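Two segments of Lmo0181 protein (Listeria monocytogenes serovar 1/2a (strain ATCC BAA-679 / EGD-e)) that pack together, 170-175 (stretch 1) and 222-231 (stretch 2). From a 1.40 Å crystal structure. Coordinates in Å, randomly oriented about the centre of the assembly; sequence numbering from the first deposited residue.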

ATOM      1  N   VAL A 170      23.083   1.175 -13.686  1.00  5.05           N
ATOM      2  CA  VAL A 170      22.759   0.870 -12.283  1.00  4.81           C
ATOM      3  C   VAL A 170      22.484   2.185 -11.567  1.00  4.61           C
ATOM      4  O   VAL A 170      23.278   3.120 -11.650  1.00  4.65           O
ATOM      5  CB  VAL A 170      23.883   0.081 -11.592  1.00  4.84           C
ATOM      6  CG1 VAL A 170      23.620  -0.072 -10.101  1.00  4.63           C
ATOM      7  CG2 VAL A 170      24.098  -1.267 -12.242  1.00  5.06           C
ATOM      8  N   TRP A 171      21.341   2.224 -10.900  1.00  4.42           N
ATOM      9  CA  TRP A 171      20.961   3.373 -10.075  1.00  4.29           C
ATOM     10  C   TRP A 171      21.028   3.008  -8.611  1.00  4.08           C
ATOM     11  O   TRP A 171      20.725   1.897  -8.203  1.00  4.06           O
ATOM     12  CB  TRP A 171      19.545   3.849 -10.460  1.00  4.48           C
ATOM     13  CG  TRP A 171      19.433   4.534 -11.784  1.00  4.95           C
ATOM     14  CD1 TRP A 171      19.647   5.866 -12.084  1.00  5.11           C
ATOM     15  CD2 TRP A 171      19.100   3.905 -13.015  1.00  5.43           C
ATOM     16  NE1 TRP A 171      19.445   6.081 -13.412  1.00  5.51           N
ATOM     17  CE2 TRP A 171      19.134   4.884 -14.015  1.00  5.65           C
ATOM     18  CE3 TRP A 171      18.761   2.593 -13.366  1.00  5.64           C
ATOM     19  CZ2 TRP A 171      18.857   4.602 -15.339  1.00  6.05           C
ATOM     20  CZ3 TRP A 171      18.482   2.319 -14.693  1.00  6.08           C
ATOM     21  CH2 TRP A 171      18.512   3.312 -15.637  1.00  6.25           C
ATOM     22  N   GLY A 172      21.409   3.986  -7.804  1.00  3.99           N
ATOM     23  CA  GLY A 172      21.490   3.786  -6.365  1.00  3.86           C
ATOM     24  C   GLY A 172      20.159   3.659  -5.646  1.00  3.71           C
ATOM     25  O   GLY A 172      20.095   2.944  -4.642  1.00  3.67           O
ATOM     26  N   THR A 173      19.113   4.301  -6.159  1.00  3.70           N
ATOM     27  CA  THR A 173      17.828   4.262  -5.450  1.00  3.74           C
ATOM     28  C   THR A 173      16.662   4.418  -6.387  1.00  3.80           C
ATOM     29  O   THR A 173      16.798   4.862  -7.515  1.00  3.99           O
ATOM     30  CB  THR A 173      17.848   5.292  -4.342  1.00  3.74           C
ATOM     31  OG1 THR A 173      16.772   5.042  -3.421  1.00  3.86           O
ATOM     32  CG2 THR A 173      17.752   6.734  -4.834  1.00  3.83           C
ATOM     33  N   SER A 174      15.493   4.064  -5.893  1.00  3.78           N
ATOM     34  CA  SER A 174      14.257   4.317  -6.616  1.00  3.88           C
ATOM     35  C   SER A 174      13.147   4.410  -5.579  1.00  3.73           C
ATOM     36  O   SER A 174      13.032   3.574  -4.670  1.00  3.64           O
ATOM     37  CB  SER A 174      13.928   3.181  -7.580  1.00  4.20           C
ATOM     38  OG  SER A 174      12.732   3.527  -8.292  1.00  4.69           O
ATOM     39  N   GLN A 175      12.310   5.413  -5.753  1.00  3.72           N
ATOM     40  CA  GLN A 175      11.213   5.690  -4.817  1.00  3.66           C
ATOM     41  C   GLN A 175      10.126   6.400  -5.615  1.00  3.61           C
ATOM     42  O   GLN A 175      10.410   7.273  -6.458  1.00  3.91           O
ATOM     43  CB  GLN A 175      11.711   6.602  -3.713  1.00  3.82           C
ATOM     44  CG  GLN A 175      10.659   6.957  -2.681  1.00  4.02           C
ATOM     45  CD  GLN A 175      11.195   7.421  -1.348  1.00  4.20           C
ATOM     46  OE1 GLN A 175      10.456   7.459  -0.356  1.00  4.58           O
ATOM     47  NE2 GLN A 175      12.445   7.802  -1.335  1.00  4.26           N
ATOM     48  N   SER A 222      21.022  14.709  -9.209  1.00  7.24           N
ATOM     49  CA  SER A 222      22.089  13.750  -8.949  1.00  6.73           C
ATOM     50  C   SER A 222      21.943  12.534  -9.837  1.00  6.39           C
ATOM     51  O   SER A 222      22.919  11.780 -10.001  1.00  6.27           O
ATOM     52  CB  SER A 222      22.086  13.333  -7.484  1.00  6.64           C
ATOM     53  OG  SER A 222      20.832  12.744  -7.164  1.00  6.51           O
ATOM     54  N   LYS A 223      20.757  12.284 -10.402  1.00  6.13           N
ATOM     55  CA  LYS A 223      20.530  11.169 -11.312  1.00  6.35           C
ATOM     56  C   LYS A 223      20.911   9.824 -10.721  1.00  5.57           C
ATOM     57  O   LYS A 223      21.473   8.985 -11.372  1.00  5.68           O
ATOM     58  CB  LYS A 223      21.208  11.436 -12.668  1.00  7.57           C
ATOM     59  CG  LYS A 223      20.729  12.730 -13.328  1.00  8.76           C
ATOM     60  CD  LYS A 223      21.202  12.844 -14.768  1.00 10.65           C
ATOM     61  CE  LYS A 223      22.592  13.405 -14.752  1.00 12.11           C
ATOM     62  NZ  LYS A 223      23.102  13.597 -16.135  1.00 14.11           N
ATOM     63  N   VAL A 224      20.572   9.672  -9.453  1.00  4.77           N
ATOM     64  CA  VAL A 224      20.779   8.415  -8.728  1.00  4.49           C
ATOM     65  C   VAL A 224      19.562   7.494  -8.734  1.00  4.28           C
ATOM     66  O   VAL A 224      19.641   6.380  -8.224  1.00  4.17           O
ATOM     67  CB  VAL A 224      21.211   8.653  -7.279  1.00  4.29           C
ATOM     68  CG1 VAL A 224      22.503   9.434  -7.246  1.00  4.44           C
ATOM     69  CG2 VAL A 224      20.140   9.355  -6.462  1.00  4.17           C
ATOM     70  N   ALA A 225      18.460   7.943  -9.337  1.00  4.30           N
ATOM     71  CA  ALA A 225      17.192   7.217  -9.410  1.00  4.30           C
ATOM     72  C   ALA A 225      16.728   7.259 -10.861  1.00  4.68           C
ATOM     73  O   ALA A 225      16.877   8.309 -11.512  1.00  4.80           O
ATOM     74  CB  ALA A 225      16.183   7.839  -8.481  1.00  4.14           C
ATOM     75  N   PRO A 226      16.164   6.147 -11.372  1.00  4.90           N
ATOM     76  CA  PRO A 226      15.742   6.143 -12.771  1.00  5.40           C
ATOM     77  C   PRO A 226      14.565   7.093 -13.014  1.00  5.75           C
ATOM     78  O   PRO A 226      13.650   7.192 -12.173  1.00  5.84           O
ATOM     79  CB  PRO A 226      15.380   4.676 -13.011  1.00  5.41           C
ATOM     80  CG  PRO A 226      15.044   4.143 -11.661  1.00  5.09           C
ATOM     81  CD  PRO A 226      15.999   4.824 -10.734  1.00  4.92           C
ATOM     82  N   SER A 227      14.575   7.788 -14.141  1.00  6.31           N
ATOM     83  CA  SER A 227      13.517   8.713 -14.486  1.00  6.76           C
ATOM     84  C   SER A 227      12.353   8.007 -15.129  1.00  7.29           C
ATOM     85  O   SER A 227      12.461   6.840 -15.481  1.00  6.96           O
ATOM     86  CB  SER A 227      14.036   9.708 -15.476  1.00  7.13           C
ATOM     87  OG  SER A 227      14.266   9.071 -16.709  1.00  7.58           O
ATOM     88  N   PRO A 228      11.258   8.737 -15.392  1.00  7.96           N
ATOM     89  CA  PRO A 228      10.167   8.119 -16.119  1.00  8.38           C
ATOM     90  C   PRO A 228      10.585   7.566 -17.472  1.00  8.73           C
ATOM     91  O   PRO A 228      10.163   6.464 -17.879  1.00  9.14           O
ATOM     92  CB  PRO A 228       9.157   9.268 -16.251  1.00  8.65           C
ATOM     93  CG  PRO A 228       9.314   9.996 -14.966  1.00  8.48           C
ATOM     94  CD  PRO A 228      10.812   9.987 -14.736  1.00  8.23           C
ATOM     95  N   ALA A 229      11.444   8.290 -18.161  1.00  9.10           N
ATOM     96  CA  ALA A 229      12.022   7.836 -19.435  1.00  9.61           C
ATOM     97  C   ALA A 229      12.780   6.520 -19.211  1.00  9.60           C
ATOM     98  O   ALA A 229      12.590   5.568 -19.947  1.00 10.19           O
ATOM     99  CB  ALA A 229      12.946   8.893 -20.033  1.00 10.06           C
ATOM    100  N   ASP A 230      13.621   6.455 -18.177  1.00  9.12           N
ATOM    101  CA  ASP A 230      14.345   5.212 -17.907  1.00  9.32           C
ATOM    102  C   ASP A 230      13.402   4.036 -17.597  1.00  9.51           C
ATOM    103  O   ASP A 230      13.707   2.865 -17.887  1.00  9.76           O
ATOM    104  CB  ASP A 230      15.288   5.413 -16.709  1.00  8.96           C
ATOM    105  CG  ASP A 230      16.360   6.484 -16.919  1.00  9.19           C
ATOM    106  OD1 ASP A 230      16.910   6.584 -18.039  1.00 10.58           O
ATOM    107  OD2 ASP A 230      16.733   7.200 -15.973  1.00  9.15           O
ATOM    108  N   LEU A 231      12.264   4.315 -16.979  1.00  9.45           N
ATOM    109  CA  LEU A 231      11.290   3.303 -16.576  1.00  9.78           C
ATOM    110  C   LEU A 231      10.185   3.056 -17.604  1.00 10.65           C
ATOM    111  O   LEU A 231       9.340   2.186 -17.350  1.00 11.04           O
ATOM    112  CB  LEU A 231      10.624   3.747 -15.278  1.00  9.66           C
ATOM    113  CG  LEU A 231      11.494   3.786 -14.048  1.00  9.61           C
ATOM    114  CD1 LEU A 231      10.852   4.560 -12.914  1.00  9.68           C
ATOM    115  CD2 LEU A 231      11.810   2.365 -13.623  1.00  9.99           C
TER
HETATM  116  O   HOH W   1      19.336   8.505 -15.039  1.00 18.27           O
HETATM  117  O   HOH W   2      13.094   6.083  -9.577  1.00  7.72           O

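Trp171, Val224 and Pro226 contribute most of the 387 Å² buried between these two segments, whose touching residues lie at least 51 positions apart in sequence. Buried Trp171 points its CA-to-CB bond toward stretch 2 and, with chi1 in the m well, lays its indole against Pro226. The proline sits over one face of the indole: Pro226 CB is 3.8 Å from the centroid of the six-membered ring and 12° off its normal, a CH-pi contact, while Pro226 CD lies 3.6 Å from Trp171 CG. A rigid pyrrolidine suits this place, since its CH groups offer an aliphatic surface to the aromatic face. At the ring edge, Lys223 O comes within 3.7 Å of Trp171 CD1; the lysine side chain itself leads away, leaving its backbone to make the approach. The indole nitrogen is not left unpaired in this buried setting: Trp171 NE1 donates to water 1 (2.9 Å to its O), which in turn donates to Asp230 OD2 (3.1 Å from the water O). That carboxylate is held in place by Ser227, whose N donates to Asp230 OD2 (2.9 Å), while Asp230 N returns a capping bond to Ser227 OG (3.1 Å) at the start of a short, weakly bonded helix.

Val224 joins the backbones. Its carbonyl accepts a direct hydrogen bond from Thr173 N (Thr173 N to Val224 O 3.0 Å, 157°), just past the corner the chain turns at Gly172. Beside it, Ala225 CA approaches Thr173 O at 3.0 Å in a CA-H...O contact. The methyls close the gap around this link, with Thr173 CG2 3.9 Å from Val224 CG2 and 4.1 Å from Ala225 CB; Thr173 OG1 is satisfied elsewhere in the structure. Water 2 adds a second bridge, its O lying 2.9 Å from both Ser174 OG and Pro226 O.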